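Local coordinates for [Ribosomal protein bS18]-alanine N-acetyltransferase (Escherichia coli O157:H7, PDB 5ISV), which probably catalyses the transfer of the acetyl group of acetyl-CoA to the N-terminal alanine of ribosomal protein bS18, at residues A[13-18]-A[30-35]; A[50-55]-A[73-78]. One frame throughout, in Å; residues are numbered along the deposited sequence.

Strand 50-60 of the acetyltransferase (GNAT) fold ties the two contacts together: contact 1 packs over it, and contact 2 is made by its first residues. Contact 1 is the buried one: it joins helices 12-22 and 29-34 through an aromatic ring. Contact 2 lies nearer the surface, where the loop after strand 63-71 folds back on the start of strand 50-60; a methyl sits on a tyrosine ring whose hydroxyl end reaches an exposed lysine. No hydrogen bond crosses either interface. The two regions touch directly: M51 and F54 of contact 2 pack on A14, A15 and I18, and F54 also meets F32 edge-to-face, whereas A52 faces the loop and helix 80-94.

Contact 1. Residues A[13-18]-A[30-35]; sequences PAAYHI and KTFASN
F32 reaches out from helix 29-34 and lays its ring against the backbone of helix 12-22 at A15 and Y16, so one side chain serves nearly the whole contact. Three neighbouring ring atoms meet A15 and the helix backbone, and a fourth, CD2, meets the tyrosine ring. F32 CE1 touches the methyl A15 CB at 3.9 Å, F32 CE2 comes to 3.7 Å from Y16 CA, and F32 CZ, between them, lies 3.9 Å from A15 O, which approaches obliquely. Y16 N stands over one face of the phenyl ring, offset toward the rim, 4.0 Å above the plane. The tyrosine side chain crosses F32 at about a right angle. Its CG is anti to the backbone N (chi1 176°), which places the phenol ring beyond the rim of F32, and the phenylalanine comes in at the tyrosine's edge, with Y16 CD1 4.1 Å from F32 CD2.

In the GNAT fold these two helices link the first two strands, here 2-6 and 43-47, and they lie over the sheet near the acetyl-CoA site; the side chain of F32 is about 7 Å from that of A70, a predicted binding residue. W27, just ahead of helix 29-34, and F54 on strand 50-60 each pack edge-to-face with F32.

Farther along, S34 and N35, at and just past the end of helix 29-34, bond back to carbonyls of its last turn. K30 O is gripped twice, by S34 N and by S34 OG at 2.9 Å, from opposite faces of the carbonyl plane. N35 ND2 donates to T31 O at 3.1 Å with an N-H...O angle of 162°, the donor lying above the carbonyl plane, while N35 OD1 hydrogen-bonds with Y40 OH.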
loop_
_atom_site.group_PDB
_atom_site.type_symbol
_atom_site.label_atom_id
_atom_site.label_comp_id
_atom_site.label_asym_id
_atom_site.label_seq_id
_atom_site.Cartn_x
_atom_site.Cartn_y
_atom_site.Cartn_z
ATOM N N PRO A 13 11.258 -12.842 -3.204
ATOM C CA PRO A 13 12.147 -13.163 -2.066
ATOM C C PRO A 13 12.754 -11.907 -1.373
ATOM O O PRO A 13 12.839 -11.851 -0.146
ATOM C CB PRO A 13 13.231 -14.041 -2.704
ATOM C CG PRO A 13 12.604 -14.577 -3.927
ATOM C CD PRO A 13 11.694 -13.519 -4.441
ATOM N N ALA A 14 13.174 -10.915 -2.155
ATOM C CA ALA A 14 13.634 -9.684 -1.572
ATOM C C ALA A 14 12.521 -8.973 -0.789
ATOM O O ALA A 14 12.785 -8.436 0.302
ATOM C CB ALA A 14 14.261 -8.759 -2.630
ATOM N N ALA A 15 11.275 -9.018 -1.284
ATOM C CA ALA A 15 10.188 -8.361 -0.555
ATOM C C ALA A 15 9.933 -9.088 0.757
ATOM O O ALA A 15 9.721 -8.436 1.783
ATOM C CB ALA A 15 8.935 -8.224 -1.394
ATOM N N TYR A 16 9.910 -10.432 0.718
ATOM C CA TYR A 16 9.768 -11.240 1.944
ATOM C C TYR A 16 10.823 -10.929 3.025
ATOM O O TYR A 16 10.527 -10.829 4.205
ATOM C CB TYR A 16 9.765 -12.755 1.590
ATOM C CG TYR A 16 9.732 -13.666 2.792
ATOM C CD1 TYR A 16 8.529 -13.993 3.365
ATOM C CD2 TYR A 16 10.909 -14.194 3.375
ATOM C CE1 TYR A 16 8.452 -14.824 4.468
ATOM C CE2 TYR A 16 10.850 -15.028 4.497
ATOM C CZ TYR A 16 9.604 -15.343 5.047
ATOM O OH TYR A 16 9.500 -16.171 6.153
ATOM N N HIS A 17 12.079 -10.755 2.592
ATOM C CA HIS A 17 13.175 -10.397 3.487
ATOM C C HIS A 17 12.898 -9.038 4.198
ATOM O O HIS A 17 13.095 -8.903 5.397
ATOM C CB HIS A 17 14.498 -10.405 2.659
ATOM C CG HIS A 17 15.738 -10.015 3.424
ATOM N ND1 HIS A 17 16.357 -10.852 4.325
ATOM C CD2 HIS A 17 16.457 -8.865 3.424
ATOM C CE1 HIS A 17 17.434 -10.258 4.811
ATOM N NE2 HIS A 17 17.506 -9.042 4.295
ATOM N N ILE A 18 12.396 -8.061 3.455
ATOM C CA ILE A 18 11.971 -6.778 4.052
ATOM C C ILE A 18 10.840 -6.963 5.071
ATOM O O ILE A 18 10.881 -6.443 6.169
ATOM C CB ILE A 18 11.585 -5.774 2.949
ATOM C CG1 ILE A 18 12.850 -5.368 2.165
ATOM C CG2 ILE A 18 10.899 -4.544 3.521
ATOM C CD1 ILE A 18 12.630 -4.494 0.972
ATOM N N LYS A 30 3.830 -17.977 1.410
ATOM C CA LYS A 30 2.631 -18.363 0.680
ATOM C C LYS A 30 1.672 -17.193 0.511
ATOM O O LYS A 30 1.047 -17.060 -0.557
ATOM C CB LYS A 30 1.939 -19.527 1.388
ATOM C CG LYS A 30 2.559 -20.881 1.097
ATOM C CD LYS A 30 1.516 -22.007 1.167
ATOM C CE LYS A 30 0.866 -22.139 2.545
ATOM N NZ LYS A 30 -0.506 -22.741 2.514
ATOM N N THR A 31 1.561 -16.325 1.510
ATOM C CA THR A 31 0.740 -15.102 1.345
ATOM C C THR A 31 1.289 -14.194 0.259
ATOM O O THR A 31 0.550 -13.688 -0.581
ATOM C CB THR A 31 0.604 -14.256 2.636
ATOM O OG1 THR A 31 -0.013 -15.051 3.641
ATOM C CG2 THR A 31 -0.313 -13.067 2.415
ATOM N N PHE A 32 2.622 -13.992 0.261
ATOM C CA PHE A 32 3.201 -13.213 -0.836
ATOM C C PHE A 32 2.937 -13.785 -2.204
ATOM O O PHE A 32 2.576 -13.067 -3.115
ATOM C CB PHE A 32 4.721 -13.044 -0.703
ATOM C CG PHE A 32 5.174 -11.823 0.094
ATOM C CD1 PHE A 32 5.157 -10.548 -0.429
ATOM C CD2 PHE A 32 5.594 -12.002 1.389
ATOM C CE1 PHE A 32 5.609 -9.460 0.314
ATOM C CE2 PHE A 32 6.071 -10.938 2.137
ATOM C CZ PHE A 32 6.025 -9.657 1.599
ATOM N N ALA A 33 3.175 -15.080 -2.369
ATOM C CA ALA A 33 2.852 -15.769 -3.628
ATOM C C ALA A 33 1.373 -15.680 -4.053
ATOM O O ALA A 33 1.031 -15.762 -5.241
ATOM C CB ALA A 33 3.220 -17.234 -3.502
ATOM N N SER A 34 0.501 -15.583 -3.090
ATOM C CA SER A 34 -0.943 -15.481 -3.360
ATOM C C SER A 34 -1.312 -14.089 -3.887
ATOM O O SER A 34 -2.232 -13.933 -4.686
ATOM C CB SER A 34 -1.722 -15.771 -2.089
ATOM O OG SER A 34 -1.595 -17.143 -1.722
ATOM N N ASN A 35 -0.575 -13.071 -3.456
ATOM C CA ASN A 35 -0.908 -11.685 -3.748
ATOM C C ASN A 35 -0.101 -11.141 -4.959
ATOM O O ASN A 35 0.622 -10.117 -4.854
ATOM C CB ASN A 35 -0.721 -10.838 -2.477
ATOM C CG ASN A 35 -1.932 -10.855 -1.546
ATOM O OD1 ASN A 35 -2.957 -10.170 -1.760
ATOM N ND2 ASN A 35 -1.836 -11.682 -0.499
#

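Contact 2. Residues A[50-55]-A[73-78]; sequences KMAAFA and PDYQRQ
A52 and Y75 bring their CA atoms to 6.5 Å where the loop after strand 63-71 doubles back beside the start of strand 50-60, the loop then making a type II beta turn from Y75 to Q78. On the strand, A52 and A53 both face L45, a classic beta bulge. The loop belongs to the GNAT core: Q76, R77 and Q78 begin the Q/R-x-x-G-x-G/A signature that leads into helix 80-94 and, in this family, wraps the pyrophosphate of acetyl-CoA. Y75 immediately precedes that signature and packs on the strand; its side chain is about 4 Å from that of V71, a predicted acetyl-CoA residue.

The central interaction is a CH-pi contact. A52 CB sits over one face of the Y75 ring, 3.9 Å from its centroid and only 14° off the normal. The methyl is nevertheless displaced toward the rim at the CG end: A52 CB is 3.8 Å from Y75 CG and 4.0 Å from Y75 CD2. With CG anti to the carbonyl carbon (chi1 -53°) the ring is directed alongside residues 50-52, and chi2 near 90° turns its face to A52. L80, at the start of helix 80-94, touches both A52 and Y75, and the backbone of D72 bonds to that of A52, tying the loop to the strand right beside the packed pair.

Beyond the alanine, the phenol end of the ring runs up to K50, whose side chain crosses it at a slant. The lysine chain bends at chi2 and carries its amine away, so the aliphatic base does the touching: Y75 OH lies 3.8 Å from K50 CB and 4.1 Å from K50 CG.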
loop_
_atom_site.group_PDB
_atom_site.type_symbol
_atom_site.label_atom_id
_atom_site.label_comp_id
_atom_site.label_asym_id
_atom_site.label_seq_id
_atom_site.Cartn_x
_atom_site.Cartn_y
_atom_site.Cartn_z
ATOM N N LYS A 50 19.716 -1.934 -3.836
ATOM C CA LYS A 50 19.079 -2.861 -2.909
ATOM C C LYS A 50 17.594 -2.501 -2.787
ATOM O O LYS A 50 17.215 -1.312 -2.682
ATOM C CB LYS A 50 19.724 -2.730 -1.524
ATOM C CG LYS A 50 21.231 -2.939 -1.535
ATOM C CD LYS A 50 21.566 -4.357 -1.931
ATOM C CE LYS A 50 23.067 -4.569 -1.863
ATOM N NZ LYS A 50 23.351 -6.015 -1.878
ATOM N N MET A 51 16.706 -3.515 -2.792
ATOM C CA MET A 51 15.308 -3.200 -2.535
ATOM C C MET A 51 15.166 -2.597 -1.147
ATOM O O MET A 51 15.699 -3.143 -0.186
ATOM C CB MET A 51 14.479 -4.450 -2.649
ATOM C CG MET A 51 12.971 -4.120 -2.638
ATOM S SD MET A 51 11.838 -5.533 -2.551
ATOM C CE MET A 51 12.188 -6.323 -4.116
ATOM N N ALA A 52 14.468 -1.458 -1.073
ATOM C CA ALA A 52 14.276 -0.753 0.174
ATOM C C ALA A 52 12.814 -0.719 0.675
ATOM O O ALA A 52 12.568 -0.568 1.869
ATOM C CB ALA A 52 14.828 0.654 0.035
ATOM N N ALA A 53 11.868 -0.845 -0.247
ATOM C CA ALA A 53 10.433 -0.829 0.114
ATOM C C ALA A 53 9.639 -1.523 -0.987
ATOM O O ALA A 53 10.077 -1.646 -2.118
ATOM C CB ALA A 53 9.977 0.608 0.311
ATOM N N PHE A 54 8.425 -1.973 -0.624
ATOM C CA PHE A 54 7.514 -2.524 -1.632
ATOM C C PHE A 54 6.063 -2.187 -1.233
ATOM O O PHE A 54 5.813 -1.880 -0.084
ATOM C CB PHE A 54 7.639 -4.067 -1.729
ATOM C CG PHE A 54 7.233 -4.788 -0.483
ATOM C CD1 PHE A 54 5.873 -5.080 -0.241
ATOM C CD2 PHE A 54 8.138 -5.156 0.481
ATOM C CE1 PHE A 54 5.517 -5.674 0.920
ATOM C CE2 PHE A 54 7.770 -5.778 1.638
ATOM C CZ PHE A 54 6.434 -6.044 1.864
ATOM N N ALA A 55 5.215 -2.235 -2.258
ATOM C CA ALA A 55 3.752 -2.009 -2.053
ATOM C C ALA A 55 3.016 -3.011 -2.922
ATOM O O ALA A 55 3.221 -3.115 -4.105
ATOM C CB ALA A 55 3.385 -0.607 -2.429
ATOM N N PRO A 73 13.800 -1.427 7.724
ATOM C CA PRO A 73 14.142 -0.504 8.831
ATOM C C PRO A 73 15.439 0.308 8.678
ATOM O O PRO A 73 15.563 1.350 9.322
ATOM C CB PRO A 73 14.220 -1.406 10.075
ATOM C CG PRO A 73 14.201 -2.807 9.574
ATOM C CD PRO A 73 13.582 -2.805 8.206
ATOM N N ASP A 74 16.353 -0.133 7.808
ATOM C CA ASP A 74 17.569 0.635 7.468
ATOM C C ASP A 74 17.283 1.883 6.651
ATOM O O ASP A 74 18.190 2.700 6.440
ATOM C CB ASP A 74 18.528 -0.221 6.640
ATOM C CG ASP A 74 19.256 -1.252 7.460
ATOM O OD1 ASP A 74 19.175 -1.238 8.711
ATOM O OD2 ASP A 74 19.947 -2.079 6.830
ATOM N N TYR A 75 16.052 2.027 6.165
ATOM C CA TYR A 75 15.651 3.069 5.259
ATOM C C TYR A 75 14.466 3.920 5.779
ATOM O O TYR A 75 13.855 4.634 4.996
ATOM C CB TYR A 75 15.432 2.477 3.855
ATOM C CG TYR A 75 16.627 1.651 3.272
ATOM C CD1 TYR A 75 16.766 0.275 3.507
ATOM C CD2 TYR A 75 17.555 2.238 2.435
ATOM C CE1 TYR A 75 17.817 -0.481 2.962
ATOM C CE2 TYR A 75 18.605 1.500 1.878
ATOM C CZ TYR A 75 18.739 0.133 2.122
ATOM O OH TYR A 75 19.874 -0.527 1.537
ATOM N N GLN A 76 14.246 3.931 7.098
ATOM C CA GLN A 76 13.144 4.705 7.705
ATOM C C GLN A 76 13.399 6.232 7.718
ATOM O O GLN A 76 14.522 6.687 7.808
ATOM C CB GLN A 76 12.905 4.263 9.126
ATOM C CG GLN A 76 12.195 2.916 9.213
ATOM C CD GLN A 76 12.050 2.332 10.611
ATOM O OE1 GLN A 76 11.236 1.409 10.801
ATOM N NE2 GLN A 76 12.838 2.807 11.594
ATOM N N ARG A 77 12.318 6.999 7.652
ATOM C CA ARG A 77 12.309 8.466 7.694
ATOM C C ARG A 77 13.026 9.089 6.501
ATOM O O ARG A 77 13.468 10.246 6.577
ATOM C CB ARG A 77 12.801 9.011 9.054
ATOM C CG ARG A 77 12.030 8.518 10.293
ATOM C CD ARG A 77 12.465 9.246 11.570
ATOM N NE ARG A 77 13.934 9.235 11.871
ATOM C CZ ARG A 77 14.528 8.319 12.645
ATOM N NH1 ARG A 77 13.844 7.293 13.171
ATOM N NH2 ARG A 77 15.822 8.393 12.910
ATOM N N GLN A 78 13.130 8.340 5.402
ATOM C CA GLN A 78 13.826 8.809 4.201
ATOM C C GLN A 78 12.845 9.132 3.102
ATOM O O GLN A 78 13.230 9.273 1.948
ATOM C CB GLN A 78 14.792 7.756 3.700
ATOM C CG GLN A 78 15.866 7.488 4.723
ATOM C CD GLN A 78 16.637 8.735 5.070
ATOM O OE1 GLN A 78 16.751 9.103 6.236
ATOM N NE2 GLN A 78 17.168 9.393 4.051
#